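FAD-binding PCMH-type domain-containing protein (Gibberella zeae, PDB 6YJO) binds FAD and probably works as a flavin-dependent oxidoreductase, consistent with fungal oligosaccharide-oxidising flavo-enzymes. Local coordinates at residues Ala122-Thr127 and Asp334-Tyr339; Arg357-Ser362 and Lys447-Gly452. All coordinates share one frame; numbering follows the deposited sequence.

From the N terminus, the chain first passes 122-127, within the FAD binding domain, and some 200 residues later 334-339, in the loop between helix 320-326 and strand 346-352, packs against it. Contact 1 thus closes a long loop that holds four strands of the seven-stranded sheet (242-248, 273-280, 283-290 and 314-315) as well as much of the FAD-binding part. Contact 2 opens only afterwards: 357-362, the start of helix 357-371, meets 447-452, just past helix 431-446, and closes a shorter loop of 84 residues. The two loops follow in series, neither nesting nor crossing. The centres of contact 1 and contact 2 are about 43 Å apart, on opposite sides of the chain's centre.

Contact 1. Residues Ala122-Thr127 and Asp334-Tyr339; sequences AMDTVT and DQRRPY
D124 and R336 meet with their side chains at about a right angle, the carboxylate plane turned 67° from the guanidinium plane. Because the groups are so skewed, this salt bridge is not the flat, two-oxygen kind: OD2 of D124 takes both weak bonds, from NE of R336 at 3.0 Å and from NH2 of R336 at 3.2 Å, and both are well bent, the first with an angle of 128° at the hydrogen. The R336 chain starts off beside its own backbone N and then bends at the third torsion (chi3 72°), which turns the guanidinium toward the D124 carboxylate. A water accepts a bond from the backbone N of R337 at 3.2 Å; its link to OD2 of D124 is doubtful. Beside this polar pair, CA of A122 rests 4.3 Å from CD of R337, a plain aliphatic touch. R337 runs extended past it, and its guanidinium finds its charge partners beyond, in E57 and D121. H144 of helix 142-152 lies against R336, and its NE2 makes a weak hydrogen bond to the carbonyl O of D124. The weak salt bridge thus joins the loop leading into strand 126-128, part of the PCMH-type FAD-binding fold, to the loop between helix 320-326 and strand 346-352, where the hydroxyl of Y339 bonds to H102 at the covalent flavin site.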
loop_
_atom_site.group_PDB
_atom_site.type_symbol
_atom_site.label_atom_id
_atom_site.label_comp_id
_atom_site.label_asym_id
_atom_site.label_seq_id
_atom_site.Cartn_x
_atom_site.Cartn_y
_atom_site.Cartn_z
ATOM N N ALA A 122 -17.086 6.342 6.438
ATOM C CA ALA A 122 -17.719 7.446 7.153
ATOM C C ALA A 122 -17.036 7.773 8.478
ATOM O O ALA A 122 -17.319 8.828 9.057
ATOM C CB ALA A 122 -19.199 7.132 7.401
ATOM N N MET A 123 -16.148 6.910 8.966
ATOM C CA MET A 123 -15.405 7.145 10.204
ATOM C C MET A 123 -14.013 7.628 9.811
ATOM O O MET A 123 -13.117 6.829 9.534
ATOM C CB MET A 123 -15.354 5.874 11.044
ATOM C CG MET A 123 -16.722 5.343 11.440
ATOM S SD MET A 123 -16.669 3.711 12.209
ATOM C CE MET A 123 -15.475 3.989 13.524
ATOM N N ASP A 124 -13.831 8.956 9.780
ATOM C CA ASP A 124 -12.590 9.545 9.287
ATOM C C ASP A 124 -12.048 10.643 10.202
ATOM O O ASP A 124 -11.272 11.488 9.746
ATOM C CB ASP A 124 -12.787 10.102 7.872
ATOM C CG ASP A 124 -13.772 11.258 7.827
ATOM O OD1 ASP A 124 -14.285 11.659 8.892
ATOM O OD2 ASP A 124 -14.033 11.772 6.717
ATOM N N THR A 125 -12.422 10.652 11.478
ATOM C CA THR A 125 -11.981 11.719 12.367
ATOM C C THR A 125 -10.505 11.551 12.715
ATOM O O THR A 125 -10.078 10.480 13.161
ATOM C CB THR A 125 -12.831 11.737 13.641
ATOM O OG1 THR A 125 -14.212 11.919 13.293
ATOM C CG2 THR A 125 -12.386 12.858 14.572
ATOM N N VAL A 126 -9.727 12.616 12.501
ATOM C CA VAL A 126 -8.325 12.682 12.905
ATOM C C VAL A 126 -8.240 13.487 14.192
ATOM O O VAL A 126 -8.999 14.443 14.391
ATOM C CB VAL A 126 -7.444 13.317 11.809
ATOM C CG1 VAL A 126 -5.992 13.391 12.270
ATOM C CG2 VAL A 126 -7.558 12.543 10.502
ATOM N N THR A 127 -7.321 13.096 15.074
ATOM C CA THR A 127 -7.120 13.774 16.351
ATOM C C THR A 127 -5.636 13.749 16.684
ATOM O O THR A 127 -5.047 12.670 16.802
ATOM C CB THR A 127 -7.937 13.104 17.464
ATOM O OG1 THR A 127 -9.335 13.332 17.241
ATOM C CG2 THR A 127 -7.551 13.654 18.826
ATOM N N ASP A 334 -7.385 16.760 0.537
ATOM C CA ASP A 334 -8.390 16.462 1.554
ATOM C C ASP A 334 -9.526 15.624 0.976
ATOM O O ASP A 334 -10.652 16.108 0.849
ATOM C CB ASP A 334 -8.930 17.764 2.160
ATOM C CG ASP A 334 -9.764 17.528 3.406
ATOM O OD1 ASP A 334 -9.983 16.352 3.762
ATOM O OD2 ASP A 334 -10.197 18.520 4.033
ATOM N N GLN A 335 -9.243 14.363 0.646
ATOM C CA GLN A 335 -10.257 13.458 0.110
ATOM C C GLN A 335 -11.134 12.938 1.241
ATOM O O GLN A 335 -10.625 12.516 2.284
ATOM C CB GLN A 335 -9.612 12.271 -0.611
ATOM C CG GLN A 335 -9.003 12.570 -1.973
ATOM C CD GLN A 335 -9.999 13.171 -2.953
ATOM O OE1 GLN A 335 -11.210 13.025 -2.795
ATOM N NE2 GLN A 335 -9.488 13.871 -3.960
ATOM N N ARG A 336 -12.448 12.955 1.030
ATOM C CA ARG A 336 -13.403 12.437 2.001
ATOM C C ARG A 336 -14.576 11.813 1.259
ATOM O O ARG A 336 -14.624 11.794 0.025
ATOM C CB ARG A 336 -13.900 13.536 2.948
ATOM C CG ARG A 336 -12.806 14.169 3.784
ATOM C CD ARG A 336 -13.352 15.206 4.749
ATOM N NE ARG A 336 -14.100 14.602 5.848
ATOM C CZ ARG A 336 -14.281 15.168 7.037
ATOM N NH1 ARG A 336 -13.760 16.358 7.308
ATOM N NH2 ARG A 336 -14.980 14.534 7.969
ATOM N N ARG A 337 -15.525 11.312 2.028
ATOM C CA ARG A 337 -16.758 10.749 1.502
ATOM C C ARG A 337 -17.721 11.871 1.117
ATOM O O ARG A 337 -17.855 12.853 1.851
ATOM C CB ARG A 337 -17.404 9.839 2.543
ATOM C CG ARG A 337 -18.734 9.250 2.135
ATOM C CD ARG A 337 -19.228 8.270 3.185
ATOM N NE ARG A 337 -20.379 7.505 2.715
ATOM C CZ ARG A 337 -20.293 6.420 1.951
ATOM N NH1 ARG A 337 -19.107 5.971 1.563
ATOM N NH2 ARG A 337 -21.394 5.788 1.571
ATOM N N PRO A 338 -18.420 11.750 -0.025
ATOM C CA PRO A 338 -18.403 10.601 -0.938
ATOM C C PRO A 338 -17.198 10.595 -1.880
ATOM O O PRO A 338 -16.664 11.653 -2.216
ATOM C CB PRO A 338 -19.704 10.770 -1.720
ATOM C CG PRO A 338 -19.876 12.252 -1.795
ATOM C CD PRO A 338 -19.332 12.808 -0.499
ATOM N N TYR A 339 -16.799 9.401 -2.315
ATOM C CA TYR A 339 -15.587 9.195 -3.097
ATOM C C TYR A 339 -15.940 8.382 -4.332
ATOM O O TYR A 339 -16.512 7.293 -4.215
ATOM C CB TYR A 339 -14.527 8.477 -2.255
ATOM C CG TYR A 339 -13.169 8.356 -2.898
ATOM C CD1 TYR A 339 -12.290 9.434 -2.927
ATOM C CD2 TYR A 339 -12.749 7.154 -3.448
ATOM C CE1 TYR A 339 -11.039 9.318 -3.503
ATOM C CE2 TYR A 339 -11.505 7.027 -4.021
ATOM C CZ TYR A 339 -10.651 8.112 -4.046
ATOM O OH TYR A 339 -9.404 7.986 -4.621
HETATM O O HOH W 1 -15.174 10.289 5.017
#

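Contact 2. Residues Arg357-Ser362 and Lys447-Gly452; sequences RNQVKS and KTMADG
The Q359 side chain reaches out from its helix and lays its amide nitrogen against T448: NE2 of Q359 sits 3.5 Å from CG2 of T448 and equally near CB of that residue. These are van der Waals touches to carbon. Further down the same chain, CG of Q359 comes within 3.9 Å of CB of T448, so the threonine meets the glutamine along its length as the two cross obliquely. M449 approaches from another direction, its side chain at about a right angle to that of Q359. Its chain bends at the third torsion (chi3 -73°), and CE of M449 ends 4.0 Å from OE1 of Q359, while the backbone N of M449 is 3.7 Å from NE2 of Q359.

One step out, the amide is held by a bond from the backbone N of T356, just before the segment, to OE1 of Q359, which is consistent with OE1 turned to T356 and NE2 laid against T448 and the backbone of M449. The helix itself is tied to the neighbouring helix by the hydroxyl of S362, which bonds to the carbonyl of S444 in helix 431-446. V360, meanwhile, packs on L259 and L260 of helix 252-268, and R357 forms a salt bridge with E257 of that helix. Far from the flavin, this is peripheral helix-to-loop packing, in which the first turn of helix 357-371 meets the chain leaving helix 431-446.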
loop_
_atom_site.group_PDB
_atom_site.type_symbol
_atom_site.label_atom_id
_atom_site.label_comp_id
_atom_site.label_asym_id
_atom_site.label_seq_id
_atom_site.Cartn_x
_atom_site.Cartn_y
_atom_site.Cartn_z
ATOM N N ARG A 357 24.499 -8.002 -12.408
ATOM C CA ARG A 357 24.667 -7.463 -13.756
ATOM C C ARG A 357 23.787 -8.202 -14.755
ATOM O O ARG A 357 23.095 -7.583 -15.569
ATOM C CB ARG A 357 26.135 -7.544 -14.185
ATOM C CG ARG A 357 26.352 -7.188 -15.655
ATOM C CD ARG A 357 27.752 -6.659 -15.936
ATOM N NE ARG A 357 27.964 -5.332 -15.359
ATOM C CZ ARG A 357 27.653 -4.185 -15.962
ATOM N NH1 ARG A 357 27.111 -4.180 -17.174
ATOM N NH2 ARG A 357 27.886 -3.032 -15.348
ATOM N N ASN A 358 23.796 -9.536 -14.699
ATOM C CA ASN A 358 23.069 -10.340 -15.672
ATOM C C ASN A 358 21.564 -10.308 -15.444
ATOM O O ASN A 358 20.802 -10.483 -16.402
ATOM C CB ASN A 358 23.576 -11.783 -15.636
ATOM C CG ASN A 358 25.083 -11.874 -15.814
ATOM O OD1 ASN A 358 25.798 -12.319 -14.917
ATOM N ND2 ASN A 358 25.572 -11.444 -16.977
ATOM N N GLN A 359 21.123 -10.080 -14.205
ATOM C CA GLN A 359 19.697 -9.926 -13.940
ATOM C C GLN A 359 19.176 -8.613 -14.509
ATOM O O GLN A 359 18.093 -8.576 -15.103
ATOM C CB GLN A 359 19.438 -10.015 -12.436
ATOM C CG GLN A 359 19.310 -11.439 -11.940
ATOM C CD GLN A 359 19.744 -11.601 -10.496
ATOM O OE1 GLN A 359 19.828 -10.632 -9.750
ATOM N NE2 GLN A 359 20.049 -12.840 -10.103
ATOM N N VAL A 360 19.938 -7.525 -14.349
ATOM C CA VAL A 360 19.534 -6.246 -14.923
ATOM C C VAL A 360 19.540 -6.319 -16.445
ATOM O O VAL A 360 18.749 -5.636 -17.105
ATOM C CB VAL A 360 20.445 -5.110 -14.412
ATOM C CG1 VAL A 360 19.951 -3.758 -14.913
ATOM C CG2 VAL A 360 20.506 -5.115 -12.892
ATOM N N LYS A 361 20.413 -7.148 -17.028
ATOM C CA LYS A 361 20.456 -7.278 -18.482
ATOM C C LYS A 361 19.245 -8.046 -19.001
ATOM O O LYS A 361 18.716 -7.724 -20.070
ATOM C CB LYS A 361 21.765 -7.951 -18.913
ATOM C CG LYS A 361 22.989 -7.053 -18.766
ATOM C CD LYS A 361 24.306 -7.830 -18.794
ATOM C CE LYS A 361 24.677 -8.319 -20.192
ATOM N NZ LYS A 361 26.025 -8.964 -20.218
ATOM N N SER A 362 18.779 -9.052 -18.251
ATOM C CA SER A 362 17.595 -9.802 -18.664
ATOM C C SER A 362 16.346 -8.931 -18.612
ATOM O O SER A 362 15.484 -9.024 -19.492
ATOM C CB SER A 362 17.422 -11.039 -17.780
ATOM O OG SER A 362 16.217 -11.719 -18.089
ATOM N N LYS A 447 14.186 -14.696 -12.534
ATOM C CA LYS A 447 14.604 -16.002 -13.043
ATOM C C LYS A 447 15.888 -16.510 -12.393
ATOM O O LYS A 447 15.938 -17.640 -11.898
ATOM C CB LYS A 447 14.772 -15.933 -14.565
ATOM C CG LYS A 447 13.490 -16.222 -15.337
ATOM C CD LYS A 447 13.677 -16.117 -16.847
ATOM C CE LYS A 447 14.595 -17.201 -17.390
ATOM N NZ LYS A 447 14.439 -17.391 -18.860
ATOM N N THR A 448 16.939 -15.688 -12.387
ATOM C CA THR A 448 18.236 -16.101 -11.863
ATOM C C THR A 448 18.350 -15.951 -10.349
ATOM O O THR A 448 19.336 -16.414 -9.766
ATOM C CB THR A 448 19.343 -15.289 -12.547
ATOM O OG1 THR A 448 19.274 -15.497 -13.963
ATOM C CG2 THR A 448 20.724 -15.703 -12.045
ATOM N N MET A 449 17.359 -15.347 -9.700
ATOM C CA MET A 449 17.446 -15.028 -8.281
ATOM C C MET A 449 17.082 -16.244 -7.434
ATOM O O MET A 449 16.152 -16.988 -7.760
ATOM C CB MET A 449 16.508 -13.862 -7.962
ATOM C CG MET A 449 17.133 -12.723 -7.173
ATOM S SD MET A 449 15.981 -11.350 -6.972
ATOM C CE MET A 449 15.980 -10.666 -8.628
ATOM N N ALA A 450 17.828 -16.449 -6.346
ATOM C CA ALA A 450 17.497 -17.506 -5.395
ATOM C C ALA A 450 16.037 -17.396 -4.978
ATOM O O ALA A 450 15.547 -16.310 -4.655
ATOM C CB ALA A 450 18.411 -17.421 -4.171
ATOM N N ASP A 451 15.345 -18.539 -4.977
ATOM C CA ASP A 451 13.891 -18.534 -4.845
ATOM C C ASP A 451 13.417 -17.789 -3.600
ATOM O O ASP A 451 12.283 -17.290 -3.573
ATOM C CB ASP A 451 13.367 -19.967 -4.823
ATOM C CG ASP A 451 11.856 -20.026 -4.832
ATOM O OD1 ASP A 451 11.265 -19.884 -5.924
ATOM O OD2 ASP A 451 11.260 -20.201 -3.747
ATOM N N GLY A 452 14.253 -17.704 -2.568
ATOM C CA GLY A 452 13.856 -17.054 -1.333
ATOM C C GLY A 452 14.574 -15.747 -1.061
ATOM O O GLY A 452 14.652 -15.313 0.092
#